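Local atomic coordinates of erythrocyte binding antigen 140 (Plasmodium falciparum, PDB entry 4GF2), a protein that probably binds a sialylated receptor, glycophorin C, on the red cell surface during erythrocyte invasion by the malaria parasite. Residues A[524-529]-A[584-589]. The protein carries 3 engineered substitutions. Sequence-based numbering, arbitrary orientation.
Sequences EYKKWI and FNEAPN. Engineered in segment 584-589: Ala587 (natural residue Ser).
This contact between helix 518-548 and the irregular segment 584-589 combines apolar side-chain packing with loop carbonyls set against side-chain carbons. Tyr525 and Pro588 meet tip to tip. The tyrosine has CG anti to its backbone N (chi1 -176°), which places the ring beside Glu586 O and against Pro588. Its CE2 lies 3.5 Å from Pro588 CD. One turn on, Ile529 takes the same anti placement of CG1 (chi1 -163°). The side chains of Ile529 and Phe584 cross obliquely, with Ile529 CD1 4.0 Å from Phe584 CD1.

Loop carbonyls supply the second kind of contact. Glu586 O lies at the edge of the Tyr525 ring, in its plane, 3.6 Å from Tyr525 CD2. The same oxygen approaches Lys526 CG to 3.1 Å. Ile529 CG1 sits 3.6 Å from both Phe584 O and Asn585 O. The engineered Ala587 points away from the helix, and its side chain touches Glu592 and Cys595 of helix 592-595.

Lys526 and Glu586 cross obliquely, touching through CG and CB. Lys526 NZ and Glu586 OE1 stay 5.5 Å apart, so any attraction is at longer range.

Phe490 and Arg494 of helix 478-508 touch Ile529, and Phe490 and Tyr536 meet the Phe584 ring. The loop lies over helices 478-508 and 518-548 in the C-terminal part of this two-Duffy-domain fragment. Disulfides Cys518-Cys598 and Cys522-Cys595, known in this protein, tie helix 518-548 to the chain just after the loop. No hydrogen bond links the segments, so shape fit does much of the work; Glu586 O faces the weakly positive C-H edge of Tyr525, probably a mild electrostatic gain.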
loop_
_atom_site.group_PDB
_atom_site.type_symbol
_atom_site.label_atom_id
_atom_site.label_comp_id
_atom_site.label_asym_id
_atom_site.label_seq_id
_atom_site.Cartn_x
_atom_site.Cartn_y
_atom_site.Cartn_z
ATOM N N GLU A 524 -12.543 32.681 40.640
ATOM C CA GLU A 524 -12.173 31.740 39.592
ATOM C C GLU A 524 -12.773 32.149 38.254
ATOM O O GLU A 524 -12.152 31.964 37.207
ATOM C CB GLU A 524 -12.626 30.326 39.959
ATOM C CG GLU A 524 -11.926 29.753 41.183
ATOM C CD GLU A 524 -12.460 28.388 41.580
ATOM O OE1 GLU A 524 -12.911 27.642 40.684
ATOM O OE2 GLU A 524 -12.433 28.066 42.787
ATOM N N TYR A 525 -13.979 32.709 38.286
ATOM C CA TYR A 525 -14.638 33.135 37.058
ATOM C C TYR A 525 -13.930 34.338 36.449
ATOM O O TYR A 525 -13.773 34.421 35.231
ATOM C CB TYR A 525 -16.104 33.477 37.307
ATOM C CG TYR A 525 -16.850 33.839 36.042
ATOM C CD1 TYR A 525 -17.393 32.854 35.231
ATOM C CD2 TYR A 525 -17.001 35.162 35.654
ATOM C CE1 TYR A 525 -18.070 33.176 34.070
ATOM C CE2 TYR A 525 -17.678 35.496 34.494
ATOM C CZ TYR A 525 -18.210 34.496 33.706
ATOM O OH TYR A 525 -18.887 34.815 32.549
ATOM N N LYS A 526 -13.511 35.269 37.302
ATOM C CA LYS A 526 -12.798 36.458 36.851
ATOM C C LYS A 526 -11.548 36.065 36.073
ATOM O O LYS A 526 -11.280 36.601 34.998
ATOM C CB LYS A 526 -12.419 37.341 38.045
ATOM C CG LYS A 526 -13.612 37.955 38.759
ATOM C CD LYS A 526 -13.215 38.640 40.062
ATOM C CE LYS A 526 -14.426 39.223 40.780
ATOM N NZ LYS A 526 -14.061 39.862 42.074
ATOM N N LYS A 527 -10.787 35.123 36.623
ATOM C CA LYS A 527 -9.588 34.627 35.961
ATOM C C LYS A 527 -9.945 34.052 34.598
ATOM O O LYS A 527 -9.276 34.324 33.603
ATOM C CB LYS A 527 -8.916 33.548 36.810
ATOM C CG LYS A 527 -8.343 34.049 38.124
ATOM C CD LYS A 527 -7.119 34.922 37.900
ATOM C CE LYS A 527 -6.530 35.403 39.217
ATOM N NZ LYS A 527 -6.056 34.280 40.072
ATOM N N TRP A 528 -11.009 33.256 34.561
ATOM C CA TRP A 528 -11.415 32.591 33.330
ATOM C C TRP A 528 -11.813 33.604 32.266
ATOM O O TRP A 528 -11.296 33.578 31.151
ATOM C CB TRP A 528 -12.576 31.623 33.588
ATOM C CG TRP A 528 -12.999 30.876 32.354
ATOM C CD1 TRP A 528 -12.360 29.816 31.778
ATOM C CD2 TRP A 528 -14.153 31.137 31.541
ATOM N NE1 TRP A 528 -13.042 29.403 30.660
ATOM C CE2 TRP A 528 -14.145 30.195 30.493
ATOM C CE3 TRP A 528 -15.189 32.074 31.600
ATOM C CZ2 TRP A 528 -15.135 30.163 29.511
ATOM C CZ3 TRP A 528 -16.171 32.040 30.622
ATOM C CH2 TRP A 528 -16.137 31.092 29.593
ATOM N N ILE A 529 -12.723 34.503 32.620
ATOM C CA ILE A 529 -13.285 35.437 31.653
ATOM C C ILE A 529 -12.230 36.389 31.096
ATOM O O ILE A 529 -12.296 36.784 29.931
ATOM C CB ILE A 529 -14.440 36.253 32.271
ATOM C CG1 ILE A 529 -15.277 36.910 31.171
ATOM C CG2 ILE A 529 -13.902 37.296 33.249
ATOM C CD1 ILE A 529 -15.972 35.919 30.256
ATOM N N PHE A 584 -17.727 40.220 28.600
ATOM C CA PHE A 584 -16.458 39.841 29.212
ATOM C C PHE A 584 -16.278 40.467 30.590
ATOM O O PHE A 584 -15.169 40.502 31.120
ATOM C CB PHE A 584 -15.284 40.229 28.307
ATOM C CG PHE A 584 -15.229 39.452 27.026
ATOM C CD1 PHE A 584 -15.011 38.082 27.040
ATOM C CD2 PHE A 584 -15.389 40.086 25.806
ATOM C CE1 PHE A 584 -14.961 37.362 25.862
ATOM C CE2 PHE A 584 -15.338 39.370 24.625
ATOM C CZ PHE A 584 -15.123 38.008 24.653
ATOM N N ASN A 585 -17.370 40.959 31.169
ATOM C CA ASN A 585 -17.325 41.496 32.521
ATOM C C ASN A 585 -16.732 40.481 33.483
ATOM O O ASN A 585 -16.921 39.275 33.326
ATOM C CB ASN A 585 -18.722 41.892 33.001
ATOM C CG ASN A 585 -19.183 43.215 32.429
ATOM O OD1 ASN A 585 -18.381 44.002 31.924
ATOM N ND2 ASN A 585 -20.484 43.474 32.516
ATOM N N GLU A 586 -16.020 40.979 34.487
ATOM C CA GLU A 586 -15.407 40.117 35.488
ATOM C C GLU A 586 -16.462 39.280 36.214
ATOM O O GLU A 586 -16.133 38.366 36.969
ATOM C CB GLU A 586 -14.593 40.960 36.468
ATOM C CG GLU A 586 -13.245 41.396 35.904
ATOM C CD GLU A 586 -12.595 42.505 36.710
ATOM O OE1 GLU A 586 -13.258 43.047 37.620
ATOM O OE2 GLU A 586 -11.423 42.834 36.429
ATOM N N ALA A 587 -17.731 39.600 35.976
ATOM C CA ALA A 587 -18.838 38.790 36.471
ATOM C C ALA A 587 -20.065 39.025 35.592
ATOM O O ALA A 587 -20.272 40.137 35.106
ATOM C CB ALA A 587 -19.146 39.142 37.917
ATOM N N PRO A 588 -20.875 37.978 35.371
ATOM C CA PRO A 588 -22.088 38.145 34.560
ATOM C C PRO A 588 -22.966 39.270 35.097
ATOM O O PRO A 588 -23.067 39.430 36.313
ATOM C CB PRO A 588 -22.798 36.796 34.709
ATOM C CG PRO A 588 -21.723 35.830 35.061
ATOM C CD PRO A 588 -20.738 36.603 35.882
ATOM N N ASN A 589 -23.592 40.036 34.207
ATOM C CA ASN A 589 -24.398 41.183 34.619
ATOM C C ASN A 589 -25.518 40.792 35.583
ATOM O O ASN A 589 -25.911 41.581 36.443
ATOM C CB ASN A 589 -24.988 41.890 33.396
ATOM C CG ASN A 589 -25.554 43.258 33.731
ATOM O OD1 ASN A 589 -25.078 43.931 34.647
ATOM N ND2 ASN A 589 -26.574 43.674 32.991
#